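Local coordinates for trehalose-6-phosphate phosphatase-related protein (Thermoplasma acidophilum, PDB 1U02) that removes the phosphate from trehalose 6-phosphate, with magnesium as cofactor, to release free trehalose, at residues R131-E135 and Y147-I152; S48-I52 and I63-G67. All coordinates share one frame; numbering follows the deposited sequence.

Contact 1 of 2, residues R131-E135 and Y147-I152; sequences RSRIE and YGKMII
Y147 reaches from its strand end to the helix residues E135 and R131. Its hydroxyl donates to the carboxylate: OH of Y147 lies 2.5 Å from OE2 of E135, which accepts with its anti lone pair, and the carboxylate stands nearly upright to the ring (planes 86° apart). The same oxygen is 3.4 Å from NE of R131, one helical turn back, a weak hydrogen bond within a salt bridge. OE2 thus has one short bond from the tyrosine and one weak one from R131. R131 keeps a fully extended chain, CG trans to the backbone N (chi1 179°), which carries the guanidinium out across the tyrosine ring, the two planes 59° apart. NE of R131 comes to 3.6 Å from CE1 of Y147, while NH2 lies over one ring face, displaced toward the rim. CZ of R131 sits 4.7 Å from the ring centroid, an off-centre cation-pi contact. Beside this polar cluster, the buried I134 and I152 point at each other and meet through their methyl branches, CG2 of I134 at 3.7 Å from CG2 of I152. I134 further touches Y117 on strand 114-118, placing helix 127-141 on the four-stranded antiparallel sheet, an alpha/beta unit consistent with the cap domain of HAD phosphatases.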
# COMPACT_ATOMS: atom_id res chain seq x y z
N ARG A 131 -7.06 0.66 21.29
CA ARG A 131 -5.90 -0.11 20.89
C ARG A 131 -5.91 -1.49 21.53
O ARG A 131 -5.66 -2.49 20.85
CB ARG A 131 -4.61 0.63 21.27
CG ARG A 131 -3.34 -0.11 20.90
CD ARG A 131 -2.09 0.68 21.29
NE ARG A 131 -0.86 -0.07 21.02
CZ ARG A 131 0.37 0.39 21.25
NH1 ARG A 131 0.55 1.60 21.76
NH2 ARG A 131 1.42 -0.37 20.97
N SER A 132 -6.21 -1.55 22.82
CA SER A 132 -6.24 -2.83 23.53
C SER A 132 -7.36 -3.73 22.99
O SER A 132 -7.19 -4.95 22.94
CB SER A 132 -6.42 -2.61 25.04
OG SER A 132 -7.70 -2.10 25.35
N ARG A 133 -8.48 -3.13 22.60
CA ARG A 133 -9.59 -3.91 22.05
C ARG A 133 -9.18 -4.54 20.73
O ARG A 133 -9.47 -5.70 20.46
CB ARG A 133 -10.83 -3.04 21.80
CG ARG A 133 -11.62 -2.62 23.02
CD ARG A 133 -12.96 -2.05 22.56
NE ARG A 133 -13.78 -1.53 23.66
CZ ARG A 133 -15.00 -1.03 23.51
NH1 ARG A 133 -15.55 -0.97 22.30
NH2 ARG A 133 -15.67 -0.58 24.56
N ILE A 134 -8.52 -3.74 19.89
CA ILE A 134 -8.07 -4.23 18.59
C ILE A 134 -7.08 -5.38 18.76
O ILE A 134 -7.18 -6.39 18.07
CB ILE A 134 -7.41 -3.09 17.79
CG1 ILE A 134 -8.46 -2.04 17.42
CG2 ILE A 134 -6.74 -3.64 16.53
CD1 ILE A 134 -7.89 -0.76 16.83
N GLU A 135 -6.15 -5.23 19.69
CA GLU A 135 -5.16 -6.28 19.93
C GLU A 135 -5.84 -7.56 20.43
O GLU A 135 -5.39 -8.66 20.11
CB GLU A 135 -4.12 -5.78 20.93
CG GLU A 135 -3.46 -4.49 20.45
CD GLU A 135 -2.49 -3.89 21.45
OE1 GLU A 135 -2.80 -3.90 22.66
OE2 GLU A 135 -1.43 -3.40 21.01
N TYR A 147 0.69 -0.88 13.21
CA TYR A 147 0.47 0.44 13.78
C TYR A 147 1.10 1.50 12.87
O TYR A 147 2.31 1.51 12.68
CB TYR A 147 1.09 0.53 15.18
CG TYR A 147 0.66 -0.58 16.11
CD1 TYR A 147 -0.52 -0.48 16.86
CD2 TYR A 147 1.42 -1.73 16.25
CE1 TYR A 147 -0.92 -1.51 17.72
CE2 TYR A 147 1.03 -2.77 17.10
CZ TYR A 147 -0.14 -2.65 17.83
OH TYR A 147 -0.54 -3.68 18.66
N GLY A 148 0.27 2.39 12.32
CA GLY A 148 0.78 3.43 11.45
C GLY A 148 0.43 4.80 12.01
O GLY A 148 0.14 4.94 13.19
N LYS A 149 0.47 5.82 11.16
CA LYS A 149 0.13 7.17 11.60
C LYS A 149 -1.39 7.35 11.65
O LYS A 149 -2.04 7.42 10.61
CB LYS A 149 0.77 8.21 10.68
CG LYS A 149 2.29 8.17 10.71
CD LYS A 149 2.91 9.45 10.17
CE LYS A 149 4.44 9.38 10.20
NZ LYS A 149 4.96 8.98 11.55
N MSE A 150 -1.94 7.41 12.86
CA MSE A 150 -3.38 7.57 13.06
C MSE A 150 -4.10 6.32 12.58
O MSE A 150 -5.32 6.30 12.48
CB MSE A 150 -3.92 8.76 12.25
CG MSE A 150 -3.30 10.10 12.58
SE MSE A 150 -4.22 11.50 11.60
CE MSE A 150 -3.73 10.97 9.81
N ILE A 151 -3.32 5.27 12.31
CA ILE A 151 -3.86 4.02 11.80
C ILE A 151 -3.45 2.76 12.55
O ILE A 151 -2.32 2.62 12.99
CB ILE A 151 -3.42 3.81 10.33
CG1 ILE A 151 -4.01 4.90 9.45
CG2 ILE A 151 -3.85 2.43 9.84
CD1 ILE A 151 -5.49 4.89 9.43
N ILE A 152 -4.40 1.83 12.67
CA ILE A 152 -4.16 0.53 13.28
C ILE A 152 -4.89 -0.43 12.34
O ILE A 152 -6.09 -0.32 12.13
CB ILE A 152 -4.75 0.41 14.70
CG1 ILE A 152 -4.10 1.43 15.63
CG2 ILE A 152 -4.49 -1.01 15.23
CD1 ILE A 152 -4.59 1.36 17.06

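Contact 2 of 2, residues S48-I52 and I63-G67; sequences SPEEI and ICYHG
The beta-alpha-beta unit of strand 40-44, helix 49-55 and strand 61-64 closes here, where the start of the helix rests on C64, in strand 61-64, and the following Y65. C64 directs its sulphur at the first helical turn: SG anti to its own carbonyl carbon (chi1 -59°) lies 3.6 Å from N of P49 and 3.8 Å from CG of P49. Y65 lays its ring against the backbone before the helix. CA of S48 stands over one face, 4.0 Å from the centroid and 21° off the normal, a CH-pi contact, and CE2 of Y65 meets CD of P49 at 3.6 Å. The phenol oxygen is linked to the helix through water 1, which lies in the ring plane at its edge, 2.7 Å from OH of Y65, and donates to OE1 of E50; the bend of E50 at chi2 (67°) helps fold its carboxylate back to this water. S48 is also the N-cap: its OG accepts from N of E51 at 3.2 Å, and OE1 of E51 in return accepts from N of S48 at 3.0 Å, a reciprocal pair of bonds. The same OE1 forms a salt bridge with K111, and OE2 of E51 one with R47, so both carboxylate oxygens have cationic partners. The reciprocal bonds are those of a capping box, set at the strand-to-helix turn of a Rossmann-like HAD core.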
# COMPACT_ATOMS: atom_id res chain seq x y z
N SER A 48 -6.33 -2.81 -1.03
CA SER A 48 -6.85 -4.02 -1.66
C SER A 48 -6.87 -3.82 -3.17
O SER A 48 -6.74 -2.71 -3.67
CB SER A 48 -8.28 -4.27 -1.19
OG SER A 48 -9.12 -3.19 -1.58
N PRO A 49 -7.05 -4.92 -3.93
CA PRO A 49 -7.09 -4.83 -5.39
C PRO A 49 -8.34 -4.06 -5.81
O PRO A 49 -8.34 -3.35 -6.81
CB PRO A 49 -7.17 -6.29 -5.84
CG PRO A 49 -6.60 -7.06 -4.69
CD PRO A 49 -7.11 -6.32 -3.48
N GLU A 50 -9.42 -4.20 -5.04
CA GLU A 50 -10.65 -3.50 -5.36
C GLU A 50 -10.42 -1.99 -5.25
O GLU A 50 -10.96 -1.22 -6.05
CB GLU A 50 -11.79 -3.92 -4.42
CG GLU A 50 -12.26 -5.36 -4.56
CD GLU A 50 -11.20 -6.37 -4.14
OE1 GLU A 50 -10.64 -6.21 -3.04
OE2 GLU A 50 -10.93 -7.32 -4.91
N GLU A 51 -9.64 -1.56 -4.27
CA GLU A 51 -9.35 -0.14 -4.09
C GLU A 51 -8.48 0.42 -5.21
O GLU A 51 -8.84 1.41 -5.84
CB GLU A 51 -8.66 0.11 -2.74
CG GLU A 51 -9.60 0.09 -1.55
CD GLU A 51 -8.86 0.20 -0.23
OE1 GLU A 51 -8.10 -0.73 0.09
OE2 GLU A 51 -9.04 1.21 0.48
N ILE A 52 -7.34 -0.20 -5.46
CA ILE A 52 -6.45 0.30 -6.50
C ILE A 52 -7.13 0.25 -7.86
O ILE A 52 -6.95 1.16 -8.68
CB ILE A 52 -5.14 -0.50 -6.55
CG1 ILE A 52 -4.43 -0.42 -5.20
CG2 ILE A 52 -4.21 0.09 -7.63
CD1 ILE A 52 -4.03 1.01 -4.81
N ILE A 63 0.59 -5.53 -6.37
CA ILE A 63 0.87 -6.36 -5.22
C ILE A 63 0.11 -5.62 -4.12
O ILE A 63 0.49 -4.51 -3.74
CB ILE A 63 2.39 -6.39 -4.89
CG1 ILE A 63 3.15 -7.09 -6.02
CG2 ILE A 63 2.64 -7.12 -3.57
CD1 ILE A 63 4.67 -7.03 -5.88
N CYS A 64 -0.98 -6.22 -3.64
CA CYS A 64 -1.81 -5.59 -2.61
C CYS A 64 -1.69 -6.22 -1.23
O CYS A 64 -1.11 -7.29 -1.08
CB CYS A 64 -3.27 -5.62 -3.06
SG CYS A 64 -3.54 -4.77 -4.64
N TYR A 65 -2.26 -5.54 -0.23
CA TYR A 65 -2.21 -6.01 1.16
C TYR A 65 -0.77 -6.31 1.57
O TYR A 65 -0.51 -7.29 2.29
CB TYR A 65 -3.05 -7.29 1.32
CG TYR A 65 -4.53 -7.16 1.04
CD1 TYR A 65 -5.35 -6.36 1.83
CD2 TYR A 65 -5.12 -7.89 0.01
CE1 TYR A 65 -6.72 -6.29 1.61
CE2 TYR A 65 -6.50 -7.83 -0.22
CZ TYR A 65 -7.29 -7.03 0.59
OH TYR A 65 -8.65 -7.01 0.39
N HIS A 66 0.16 -5.49 1.11
CA HIS A 66 1.57 -5.67 1.44
C HIS A 66 2.10 -7.03 0.98
O HIS A 66 3.10 -7.53 1.50
CB HIS A 66 1.80 -5.50 2.95
CG HIS A 66 1.65 -4.09 3.43
ND1 HIS A 66 2.64 -3.15 3.28
CD2 HIS A 66 0.61 -3.46 4.03
CE1 HIS A 66 2.22 -1.99 3.77
NE2 HIS A 66 0.99 -2.15 4.23
N GLY A 67 1.40 -7.64 0.02
CA GLY A 67 1.83 -8.93 -0.50
C GLY A 67 0.89 -10.11 -0.33
O GLY A 67 1.12 -11.16 -0.93
O HOH W 1 -9.66 -8.21 -1.75

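How the contacts relate
The contacts sit on different sheets, the HAD core and what is probably its cap: contact 2 within the beta-alpha-beta part of the mixed eight-stranded sheet, contact 1 where helix 127-141 meets the separate four-stranded antiparallel sheet. Their centres are about 20 Å apart and their nearest atoms about 9 Å; both segments of contact 2 precede those of contact 1 in sequence. Contact 2 is the one near the catalytic centre: the side chain of I52 is about 4 Å from that of Y8, a likely substrate-binding residue, about 6 Å from that of D9, a magnesium ligand, and about 10 Å from the bound magnesium. Strand 107-111 of the antiparallel sheet supplies the lysine partner of contact 2.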